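Local structure of extracellular protein containing a SCP domain (Bacillus anthracis, 4IFA) at residues A247-K258 with G324-N335. The protein is of unknown function but is probably secreted, carrying a domain of the cysteine-rich secretory (SCP/CAP) family behind a CAP-associated N-terminal region. Residues are numbered along the deposited sequence; the frame is centred on the assembly and turned at random.
Sequences ADVAIGHSKDMK and GVGVYDKFYTQN
G324 lies against the backbone of A247, their CA atoms 3.8 Å apart, and illustrates how a helix settles onto a β-hairpin where glycines line the strand. At G324 and G326 the strand has only CA hydrogens facing the helix backbone, and the axes of helix 247-258 and strand 324-328 come within 5.7 Å, crossing at -30°. Between them the carbonyl of V325 faces the A247 methyl, and the A250 methyl carbon CB sits 3.4 Å from G326 N. G326 also receives I251 CG1 on its CA, and G326 O accepts a hydrogen bond from S254 OG at 2.9 Å. That hydroxyl comes from above the carbonyl plane, while T333 N, across the hairpin, donates to the same oxygen.

Y328, its CG anti to the backbone N (chi1 -171°), lays one ring face under the aliphatic chain of K255 in a CH-pi contact, K255 CG standing 3.9 Å from the Y328 ring centroid. K258 CG meets the edge of this ring in its plane, and a water hydrogen-bonded to Y328 OH also takes a weak bond from K255 NZ, whose salt bridge is with D259. In the type II' turn, D329 OD2 uses its anti lone pair for a 2.8 Å salt bridge to K258 NZ, reached because the lysine chain bends at chi2 (79°) and chi4. F331 takes K258 CB over one face, while CB of the selenomethionine M257 approaches F331 CD1 obliquely. T333 OG1 then donates to S254 OG at 2.8 Å; accepting here and donating to G326 O, the serine hydroxyl ties both strands of the hairpin to the helix.

Helix 244-260 thus covers one side of the hairpin in the CAP-type α/β domain; V325, V327, Y332 and Q334 point away from it, with V327 touching helix 210-234, Y332 helix 298-306 and Q334 both, completing an α-β-α sandwich.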
# COMPACT_ATOMS: atom_id res chain seq x y z
N ALA A 247 -8.64 -6.28 -15.57
CA ALA A 247 -8.15 -5.00 -15.13
C ALA A 247 -8.81 -3.86 -15.91
O ALA A 247 -9.20 -2.83 -15.31
CB ALA A 247 -6.65 -4.93 -15.22
N ASP A 248 -8.96 -4.03 -17.23
CA ASP A 248 -9.64 -3.01 -18.05
C ASP A 248 -11.08 -2.80 -17.60
O ASP A 248 -11.58 -1.64 -17.55
CB ASP A 248 -9.61 -3.43 -19.53
CG ASP A 248 -8.22 -3.47 -20.10
OD1 ASP A 248 -7.30 -2.83 -19.55
OD2 ASP A 248 -8.06 -4.12 -21.15
N VAL A 249 -11.77 -3.88 -17.24
CA VAL A 249 -13.14 -3.78 -16.68
C VAL A 249 -13.12 -3.00 -15.37
O VAL A 249 -13.94 -2.08 -15.18
CB VAL A 249 -13.79 -5.15 -16.51
CG1 VAL A 249 -15.06 -5.07 -15.69
CG2 VAL A 249 -14.05 -5.80 -17.90
N ALA A 250 -12.19 -3.32 -14.48
CA ALA A 250 -12.06 -2.64 -13.20
C ALA A 250 -11.78 -1.13 -13.37
O ALA A 250 -12.35 -0.33 -12.64
CB ALA A 250 -10.98 -3.29 -12.39
N ILE A 251 -10.93 -0.75 -14.32
CA ILE A 251 -10.65 0.66 -14.60
C ILE A 251 -11.94 1.38 -15.01
O ILE A 251 -12.24 2.48 -14.55
CB ILE A 251 -9.64 0.84 -15.72
CG1 ILE A 251 -8.25 0.34 -15.33
CG2 ILE A 251 -9.53 2.31 -16.14
CD1 ILE A 251 -7.26 0.36 -16.50
N GLY A 252 -12.71 0.74 -15.88
CA GLY A 252 -13.99 1.32 -16.30
C GLY A 252 -14.95 1.56 -15.15
O GLY A 252 -15.66 2.56 -15.10
N HIS A 253 -14.98 0.65 -14.19
CA HIS A 253 -15.84 0.82 -13.02
C HIS A 253 -15.37 1.97 -12.14
O HIS A 253 -16.18 2.78 -11.65
CB HIS A 253 -15.99 -0.49 -12.25
CG HIS A 253 -17.05 -0.42 -11.21
ND1 HIS A 253 -18.35 -0.09 -11.51
CD2 HIS A 253 -16.99 -0.54 -9.87
CE1 HIS A 253 -19.05 -0.06 -10.40
NE2 HIS A 253 -18.26 -0.34 -9.39
N SER A 254 -14.07 2.02 -11.88
CA SER A 254 -13.53 3.12 -11.09
C SER A 254 -13.86 4.49 -11.72
O SER A 254 -14.25 5.44 -11.03
CB SER A 254 -12.01 2.96 -10.97
OG SER A 254 -11.71 1.88 -10.09
N LYS A 255 -13.73 4.57 -13.04
CA LYS A 255 -14.03 5.80 -13.78
C LYS A 255 -15.52 6.15 -13.70
O LYS A 255 -15.89 7.31 -13.52
CB LYS A 255 -13.57 5.68 -15.23
CG LYS A 255 -13.88 6.90 -16.10
CD LYS A 255 -13.20 6.76 -17.44
CE LYS A 255 -13.81 7.66 -18.51
NZ LYS A 255 -13.97 9.06 -18.17
N ASP A 256 -16.37 5.14 -13.83
CA ASP A 256 -17.83 5.34 -13.76
C ASP A 256 -18.23 5.90 -12.39
O ASP A 256 -18.99 6.86 -12.27
CB ASP A 256 -18.52 4.01 -14.07
CG ASP A 256 -20.02 4.09 -14.08
OD1 ASP A 256 -20.57 5.16 -14.47
OD2 ASP A 256 -20.66 3.07 -13.74
N MSE A 257 -17.66 5.34 -11.33
CA MSE A 257 -17.94 5.84 -9.96
C MSE A 257 -17.53 7.29 -9.76
O MSE A 257 -18.28 8.08 -9.19
CB MSE A 257 -17.28 4.95 -8.91
CG MSE A 257 -17.91 3.57 -8.77
SE MSE A 257 -17.20 2.55 -7.26
CE MSE A 257 -15.43 2.26 -7.95
N LYS A 258 -16.35 7.63 -10.26
CA LYS A 258 -15.83 9.00 -10.13
C LYS A 258 -16.69 9.95 -10.94
O LYS A 258 -17.17 10.98 -10.44
CB LYS A 258 -14.39 9.03 -10.68
CG LYS A 258 -13.70 10.41 -10.87
CD LYS A 258 -13.19 10.99 -9.64
CE LYS A 258 -12.59 12.40 -9.83
NZ LYS A 258 -11.38 12.37 -10.70
N GLY A 324 -7.64 -8.64 -11.63
CA GLY A 324 -7.34 -7.42 -12.38
C GLY A 324 -7.65 -6.26 -11.44
O GLY A 324 -8.64 -6.26 -10.71
N VAL A 325 -6.79 -5.26 -11.43
CA VAL A 325 -6.97 -4.07 -10.59
C VAL A 325 -7.09 -2.89 -11.52
O VAL A 325 -6.31 -2.76 -12.44
CB VAL A 325 -5.75 -3.84 -9.64
CG1 VAL A 325 -6.05 -2.71 -8.69
CG2 VAL A 325 -5.37 -5.13 -8.83
N GLY A 326 -8.04 -2.01 -11.23
CA GLY A 326 -8.26 -0.80 -12.03
C GLY A 326 -8.40 0.40 -11.12
O GLY A 326 -9.22 0.40 -10.20
N VAL A 327 -7.64 1.45 -11.40
CA VAL A 327 -7.59 2.67 -10.60
C VAL A 327 -7.83 3.86 -11.51
O VAL A 327 -7.33 3.89 -12.63
CB VAL A 327 -6.23 2.80 -9.86
CG1 VAL A 327 -6.12 4.12 -9.12
CG2 VAL A 327 -5.97 1.56 -8.94
N TYR A 328 -8.65 4.80 -11.04
CA TYR A 328 -8.94 6.04 -11.75
C TYR A 328 -8.97 7.13 -10.68
O TYR A 328 -9.82 7.11 -9.79
CB TYR A 328 -10.27 5.97 -12.50
CG TYR A 328 -10.51 7.12 -13.42
CD1 TYR A 328 -9.92 7.13 -14.66
CD2 TYR A 328 -11.27 8.20 -13.02
CE1 TYR A 328 -10.12 8.22 -15.55
CE2 TYR A 328 -11.49 9.26 -13.88
CZ TYR A 328 -10.91 9.26 -15.14
OH TYR A 328 -11.10 10.34 -16.01
N ASP A 329 -8.00 8.03 -10.73
CA ASP A 329 -7.77 9.01 -9.67
C ASP A 329 -7.70 8.24 -8.34
O ASP A 329 -6.91 7.31 -8.24
CB ASP A 329 -8.81 10.15 -9.71
CG ASP A 329 -8.34 11.44 -8.99
OD1 ASP A 329 -7.28 11.47 -8.29
OD2 ASP A 329 -9.01 12.48 -9.20
N LYS A 330 -8.51 8.59 -7.34
CA LYS A 330 -8.48 7.86 -6.07
C LYS A 330 -9.64 6.90 -5.90
O LYS A 330 -10.13 6.72 -4.81
CB LYS A 330 -8.32 8.83 -4.88
CG LYS A 330 -6.97 9.59 -4.94
CD LYS A 330 -6.76 10.43 -3.72
CE LYS A 330 -5.47 11.21 -3.82
NZ LYS A 330 -5.38 12.25 -2.75
N PHE A 331 -10.06 6.27 -7.02
CA PHE A 331 -11.06 5.21 -7.00
C PHE A 331 -10.29 3.95 -7.39
O PHE A 331 -9.66 3.90 -8.45
CB PHE A 331 -12.23 5.52 -7.97
CG PHE A 331 -13.18 6.55 -7.45
CD1 PHE A 331 -14.42 6.20 -6.91
CD2 PHE A 331 -12.79 7.88 -7.40
CE1 PHE A 331 -15.24 7.15 -6.37
CE2 PHE A 331 -13.64 8.85 -6.88
CZ PHE A 331 -14.84 8.45 -6.36
N TYR A 332 -10.38 2.95 -6.53
CA TYR A 332 -9.64 1.70 -6.64
C TYR A 332 -10.56 0.52 -6.67
O TYR A 332 -11.44 0.38 -5.80
CB TYR A 332 -8.74 1.54 -5.39
CG TYR A 332 -7.90 2.76 -5.02
CD1 TYR A 332 -6.58 2.89 -5.47
CD2 TYR A 332 -8.40 3.76 -4.21
CE1 TYR A 332 -5.80 3.96 -5.13
CE2 TYR A 332 -7.61 4.87 -3.87
CZ TYR A 332 -6.32 4.96 -4.33
OH TYR A 332 -5.53 6.05 -4.01
N THR A 333 -10.41 -0.33 -7.70
CA THR A 333 -11.25 -1.51 -7.84
C THR A 333 -10.43 -2.76 -8.10
O THR A 333 -9.60 -2.79 -9.00
CB THR A 333 -12.22 -1.33 -9.05
OG1 THR A 333 -13.08 -0.21 -8.82
CG2 THR A 333 -13.10 -2.55 -9.30
N GLN A 334 -10.68 -3.79 -7.29
CA GLN A 334 -10.18 -5.14 -7.54
C GLN A 334 -11.31 -5.96 -8.10
O GLN A 334 -12.39 -6.02 -7.50
CB GLN A 334 -9.73 -5.82 -6.24
CG GLN A 334 -8.47 -5.29 -5.61
CD GLN A 334 -8.15 -5.97 -4.29
OE1 GLN A 334 -9.03 -6.17 -3.44
NE2 GLN A 334 -6.88 -6.36 -4.10
N ASN A 335 -11.04 -6.66 -9.21
CA ASN A 335 -11.97 -7.66 -9.74
C ASN A 335 -11.22 -9.00 -9.73
O ASN A 335 -10.22 -9.21 -10.41
CB ASN A 335 -12.54 -7.31 -11.11
CG ASN A 335 -13.61 -6.23 -11.06
OD1 ASN A 335 -14.06 -5.76 -9.97
ND2 ASN A 335 -14.03 -5.81 -12.24
O HOH W 1 -13.45 11.37 -16.32